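Local atomic coordinates of L-serine ammonia-lyase (Rhizomucor miehei CAU432, PDB entry 5C3U), a protein that binds pyridoxal-5'-phosphate and belongs to the fold-type II family of pyridoxal-phosphate-dependent enzymes. Residues Q65-N70 and R138-Y143; A84-A89 and D115-I120. All blocks are in the same frame, centred on the assembly; numbering follows the deposited sequence.

Both contacts belong to the part of the chain built round the parallel sheet 118-121, 95-100, 72-75, 141-143, and they reach its two outermost strands. Contact 1 joins the end of helix 52-67 to the turn leading into strand 141-143. It is a surface contact, where a guanidinium, an amide and backbone carbonyls meet with two waters among them. Contact 2 ties helix 79-92 to the turn before strand 118-121. Two of its touching residues are buried, against none in contact 1, and two hydroxyls and a carboxylate meet there in short hydrogen bonds with a single water. The centres of contact 1 and contact 2 are about 15 Å apart, and the two do not touch.

Contact 1. Residues Q65-N70 and R138-Y143; sequences QTRGTN and RRNGIY
Arg67 and Asn140 make the firm half of this contact, at the end of helix 52-67. NH2 of Arg67 donates to Asn140 OD1 at 2.8 Å, with a fairly straight N-H...O angle of 157°. The oxygen sits at the guanidinium edge, nearly in its plane, while the amide is turned 37° against that plane. The arginine chain is bent at chi2 (-88°) and chi3, and the two side chains slide past each other in opposite directions.

Two waters lie in the guanidinium plane as well. One, at NE on the side of OD1, donates to Asn140 OD1 at 2.7 Å and to the carbonyl of Arg67, so OD1 receives two bonds. The other takes the second N-H of NH2 and donates to Arg139 O and Gly141 O, joining the arginine to the type I turn Arg138-Gly141.

The other end is looser. Asn140 ND2 reaches Asn70 O at 3.2 Å in a weak, bent bond, and the Asn70 side chain leads away from the turn. Arg67, Asn70 and Asn140 all lie at the surface, though Asn140 also packs on Ile71 and its backbone is bonded to Gln72.

Donors and acceptors thus settle the amide's orientation, oxygen toward arginine and nitrogen toward a carbonyl. Across these two segments the positive charge of Arg67 meets neutral oxygens and water, which implies a polar, hydrated join and no salt bridge.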
loop_
_atom_site.group_PDB
_atom_site.type_symbol
_atom_site.label_atom_id
_atom_site.label_comp_id
_atom_site.label_asym_id
_atom_site.label_seq_id
_atom_site.Cartn_x
_atom_site.Cartn_y
_atom_site.Cartn_z
ATOM N N GLN A 65 -1.250 16.920 16.963
ATOM C CA GLN A 65 -0.672 16.991 18.328
ATOM C C GLN A 65 0.358 18.121 18.416
ATOM O O GLN A 65 0.425 18.840 19.408
ATOM C CB GLN A 65 0.008 15.679 18.719
ATOM C CG GLN A 65 -0.928 14.538 19.054
ATOM C CD GLN A 65 -1.683 14.779 20.349
ATOM O OE1 GLN A 65 -1.111 14.689 21.440
ATOM N NE2 GLN A 65 -2.975 15.082 20.236
ATOM N N THR A 66 1.151 18.294 17.368
ATOM C CA THR A 66 2.190 19.321 17.391
ATOM C C THR A 66 1.711 20.726 16.981
ATOM O O THR A 66 2.113 21.731 17.581
ATOM C CB THR A 66 3.399 18.882 16.542
ATOM O OG1 THR A 66 3.868 17.616 17.029
ATOM C CG2 THR A 66 4.523 19.895 16.669
ATOM N N ARG A 67 0.854 20.804 15.966
ATOM C CA ARG A 67 0.541 22.074 15.318
ATOM C C ARG A 67 -0.875 22.589 15.600
ATOM O O ARG A 67 -1.207 23.711 15.224
ATOM C CB ARG A 67 0.721 21.963 13.789
ATOM C CG ARG A 67 2.111 21.562 13.293
ATOM C CD ARG A 67 3.037 22.751 13.095
ATOM N NE ARG A 67 2.473 23.787 12.222
ATOM C CZ ARG A 67 2.723 23.910 10.923
ATOM N NH1 ARG A 67 3.554 23.067 10.307
ATOM N NH2 ARG A 67 2.136 24.880 10.236
ATOM N N GLY A 68 -1.697 21.774 16.242
ATOM C CA GLY A 68 -3.071 22.169 16.591
ATOM C C GLY A 68 -4.056 21.929 15.464
ATOM O O GLY A 68 -3.717 21.333 14.437
ATOM N N THR A 69 -5.279 22.422 15.655
ATOM C CA THR A 69 -6.367 22.149 14.749
ATOM C C THR A 69 -6.704 23.304 13.795
ATOM O O THR A 69 -7.727 23.266 13.110
ATOM C CB THR A 69 -7.631 21.770 15.542
ATOM O OG1 THR A 69 -7.933 22.824 16.456
ATOM C CG2 THR A 69 -7.393 20.513 16.346
ATOM N N ASN A 70 -5.850 24.321 13.750
ATOM C CA ASN A 70 -6.014 25.412 12.773
ATOM C C ASN A 70 -5.232 25.195 11.485
ATOM O O ASN A 70 -5.211 26.059 10.599
ATOM C CB ASN A 70 -5.612 26.755 13.404
ATOM C CG ASN A 70 -6.581 27.201 14.473
ATOM O OD1 ASN A 70 -7.779 26.963 14.360
ATOM N ND2 ASN A 70 -6.065 27.841 15.524
ATOM N N ARG A 138 -0.103 26.729 2.081
ATOM C CA ARG A 138 0.095 28.073 2.630
ATOM C C ARG A 138 0.799 28.023 3.993
ATOM O O ARG A 138 1.219 26.950 4.429
ATOM C CB ARG A 138 -1.260 28.786 2.693
ATOM C CG ARG A 138 -1.808 29.146 1.311
ATOM C CD ARG A 138 -3.270 28.749 1.145
ATOM N NE ARG A 138 -3.963 28.675 2.430
ATOM C CZ ARG A 138 -5.198 28.220 2.611
ATOM N NH1 ARG A 138 -5.930 27.791 1.590
ATOM N NH2 ARG A 138 -5.699 28.197 3.834
ATOM N N ARG A 139 0.959 29.179 4.647
ATOM C CA ARG A 139 1.751 29.284 5.882
ATOM C C ARG A 139 1.414 28.271 6.999
ATOM O O ARG A 139 2.302 27.848 7.742
ATOM C CB ARG A 139 1.733 30.732 6.411
ATOM C CG ARG A 139 0.376 31.222 6.911
ATOM C CD ARG A 139 0.407 32.702 7.300
ATOM N NE ARG A 139 0.573 33.556 6.123
ATOM C CZ ARG A 139 0.901 34.845 6.152
ATOM N NH1 ARG A 139 1.113 35.468 7.305
ATOM N NH2 ARG A 139 1.030 35.507 5.013
ATOM N N ASN A 140 0.152 27.882 7.130
ATOM C CA ASN A 140 -0.218 26.902 8.162
ATOM C C ASN A 140 -0.745 25.611 7.531
ATOM O O ASN A 140 -1.522 24.860 8.143
ATOM C CB ASN A 140 -1.243 27.495 9.138
ATOM C CG ASN A 140 -1.137 26.903 10.543
ATOM O OD1 ASN A 140 -0.071 26.463 10.973
ATOM N ND2 ASN A 140 -2.249 26.902 11.268
ATOM N N GLY A 141 -0.342 25.369 6.289
ATOM C CA GLY A 141 -0.725 24.137 5.608
ATOM C C GLY A 141 0.367 23.108 5.761
ATOM O O GLY A 141 1.533 23.450 5.918
ATOM N N ILE A 142 -0.001 21.832 5.710
ATOM C CA ILE A 142 0.983 20.772 5.815
ATOM C C ILE A 142 0.693 19.781 4.694
ATOM O O ILE A 142 -0.420 19.262 4.602
ATOM C CB ILE A 142 0.951 20.079 7.205
ATOM C CG1 ILE A 142 1.763 18.800 7.223
ATOM C CG2 ILE A 142 -0.463 19.771 7.626
ATOM C CD1 ILE A 142 3.258 19.035 7.160
ATOM N N TYR A 143 1.688 19.573 3.837
ATOM C CA TYR A 143 1.568 18.585 2.774
ATOM C C TYR A 143 1.728 17.172 3.345
ATOM O O TYR A 143 2.623 16.908 4.151
ATOM C CB TYR A 143 2.566 18.809 1.620
ATOM C CG TYR A 143 2.123 17.988 0.448
ATOM C CD1 TYR A 143 1.059 18.427 -0.346
ATOM C CD2 TYR A 143 2.643 16.702 0.223
ATOM C CE1 TYR A 143 0.575 17.667 -1.385
ATOM C CE2 TYR A 143 2.164 15.921 -0.836
ATOM C CZ TYR A 143 1.116 16.413 -1.617
ATOM O OH TYR A 143 0.587 15.671 -2.656
HETATM O O HOH W 1 0.172 25.569 13.486
HETATM O O HOH W 2 3.004 25.218 7.590
#

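Contact 2. Residues A84-A89 and D115-I120; sequences AVSYCA and DGSHLI
Ser86 OG is gripped from two directions by the turn that follows helix 106-114. It donates to Asp115 OD2 at 2.6 Å, a short bond that uses the anti lone pair of that oxygen, the one pointing away from OD1. Ser117 OG lies 2.7 Å from Ser86 OG and is hydrogen-bonded to it. The Ser86 hydroxyl is swung anti to its own backbone nitrogen (chi1 -174°), which carries it off the helix toward both partners. Its CB is drawn in beside both oxygens by the bonds of OG.

A water completes the cluster. It donates to the carbonyl oxygen of Ser86 at 2.8 Å and hydrogen-bonds Ser117 OG at 2.6 Å, so Ser117 reaches Ser86 twice, directly at the hydroxyl and through water at the carbonyl. On the carboxylate the work is divided, since OD1 forms a salt bridge with Arg90 NE, one helical turn on from Ser86. That positive charge would be expected to help keep Asp115 ionised and so a good acceptor for the hydroxyl.

Between the two gripping residues, Gly116 takes a positive phi and closes helix 106-114 with a Schellman motif. On either side of this glycine in the sequence, Asp115 and Ser117 both point toward helix 79-92. Ile112 of helix 106-114 packs against Ser86 and Ser117, Ala96 of strand 95-100 touches Ser117, and the chain then runs into strand 118-121, which pairs in parallel with strand 95-100 at the edge of the sheet, beside helix 79-92.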
loop_
_atom_site.group_PDB
_atom_site.type_symbol
_atom_site.label_atom_id
_atom_site.label_comp_id
_atom_site.label_asym_id
_atom_site.label_seq_id
_atom_site.Cartn_x
_atom_site.Cartn_y
_atom_site.Cartn_z
ATOM N N ALA A 84 -7.385 8.692 2.933
ATOM C CA ALA A 84 -6.951 8.580 4.314
ATOM C C ALA A 84 -6.847 9.967 4.929
ATOM O O ALA A 84 -7.301 10.178 6.058
ATOM C CB ALA A 84 -5.604 7.855 4.415
ATOM N N VAL A 85 -6.288 10.911 4.181
ATOM C CA VAL A 85 -6.155 12.295 4.676
ATOM C C VAL A 85 -7.562 12.877 4.924
ATOM O O VAL A 85 -7.813 13.492 5.974
ATOM C CB VAL A 85 -5.349 13.163 3.706
ATOM C CG1 VAL A 85 -5.399 14.644 4.100
ATOM C CG2 VAL A 85 -3.894 12.685 3.699
ATOM N N SER A 86 -8.462 12.682 3.958
ATOM C CA SER A 86 -9.857 13.191 4.086
ATOM C C SER A 86 -10.534 12.644 5.345
ATOM O O SER A 86 -11.118 13.404 6.155
ATOM C CB SER A 86 -10.650 12.883 2.804
ATOM O OG SER A 86 -11.938 13.474 2.817
ATOM N N TYR A 87 -10.425 11.334 5.536
ATOM C CA TYR A 87 -10.955 10.682 6.728
ATOM C C TYR A 87 -10.342 11.223 8.017
ATOM O O TYR A 87 -11.063 11.552 8.953
ATOM C CB TYR A 87 -10.786 9.172 6.640
ATOM C CG TYR A 87 -11.222 8.471 7.887
ATOM C CD1 TYR A 87 -10.317 8.212 8.908
ATOM C CD2 TYR A 87 -12.560 8.125 8.083
ATOM C CE1 TYR A 87 -10.710 7.573 10.069
ATOM C CE2 TYR A 87 -12.967 7.498 9.259
ATOM C CZ TYR A 87 -12.044 7.223 10.239
ATOM O OH TYR A 87 -12.418 6.602 11.410
ATOM N N CYS A 88 -9.012 11.309 8.075
ATOM C CA CYS A 88 -8.327 11.798 9.294
ATOM C C CYS A 88 -8.688 13.254 9.606
ATOM O O CYS A 88 -8.841 13.626 10.763
ATOM C CB CYS A 88 -6.791 11.665 9.150
ATOM S SG CYS A 88 -6.243 9.937 9.114
ATOM N N ALA A 89 -8.843 14.081 8.569
ATOM C CA ALA A 89 -9.088 15.486 8.793
ATOM C C ALA A 89 -10.466 15.595 9.439
ATOM O O ALA A 89 -10.642 16.334 10.414
ATOM C CB ALA A 89 -9.044 16.245 7.486
ATOM N N ASP A 115 -16.788 13.861 3.482
ATOM C CA ASP A 115 -15.928 14.094 4.635
ATOM C C ASP A 115 -15.845 15.580 4.980
ATOM O O ASP A 115 -15.408 15.947 6.068
ATOM C CB ASP A 115 -14.499 13.598 4.330
ATOM C CG ASP A 115 -14.347 12.087 4.455
ATOM O OD1 ASP A 115 -15.159 11.455 5.158
ATOM O OD2 ASP A 115 -13.385 11.526 3.865
ATOM N N GLY A 116 -16.236 16.429 4.038
ATOM C CA GLY A 116 -16.153 17.878 4.212
ATOM C C GLY A 116 -14.847 18.499 3.729
ATOM O O GLY A 116 -14.574 19.683 4.000
ATOM N N SER A 117 -14.035 17.714 3.016
ATOM C CA SER A 117 -12.806 18.236 2.429
ATOM C C SER A 117 -13.112 19.174 1.276
ATOM O O SER A 117 -14.167 19.076 0.655
ATOM C CB SER A 117 -11.935 17.107 1.887
ATOM O OG SER A 117 -11.628 16.169 2.887
ATOM N N HIS A 118 -12.178 20.065 0.984
ATOM C CA HIS A 118 -12.244 20.874 -0.230
ATOM C C HIS A 118 -11.578 20.166 -1.367
ATOM O O HIS A 118 -10.364 19.952 -1.363
ATOM C CB HIS A 118 -11.687 22.264 0.039
ATOM C CG HIS A 118 -12.377 22.940 1.195
ATOM N ND1 HIS A 118 -11.840 22.997 2.429
ATOM C CD2 HIS A 118 -13.640 23.529 1.287
ATOM C CE1 HIS A 118 -12.698 23.623 3.266
ATOM N NE2 HIS A 118 -13.799 23.949 2.565
ATOM N N LEU A 119 -12.388 19.776 -2.349
ATOM C CA LEU A 119 -11.912 18.962 -3.453
ATOM C C LEU A 119 -11.635 19.794 -4.693
ATOM O O LEU A 119 -12.477 20.570 -5.128
ATOM C CB LEU A 119 -12.935 17.865 -3.771
ATOM C CG LEU A 119 -12.622 16.906 -4.921
ATOM C CD1 LEU A 119 -11.341 16.129 -4.622
ATOM C CD2 LEU A 119 -13.802 15.971 -5.122
ATOM N N ILE A 120 -10.439 19.628 -5.254
ATOM C CA ILE A 120 -10.052 20.260 -6.510
ATOM C C ILE A 120 -9.738 19.174 -7.538
ATOM O O ILE A 120 -9.021 18.217 -7.232
ATOM C CB ILE A 120 -8.817 21.163 -6.285
ATOM C CG1 ILE A 120 -9.192 22.296 -5.321
ATOM C CG2 ILE A 120 -8.256 21.698 -7.603
ATOM C CD1 ILE A 120 -8.045 22.920 -4.579
HETATM O O HOH W 3 -11.955 15.979 5.487
#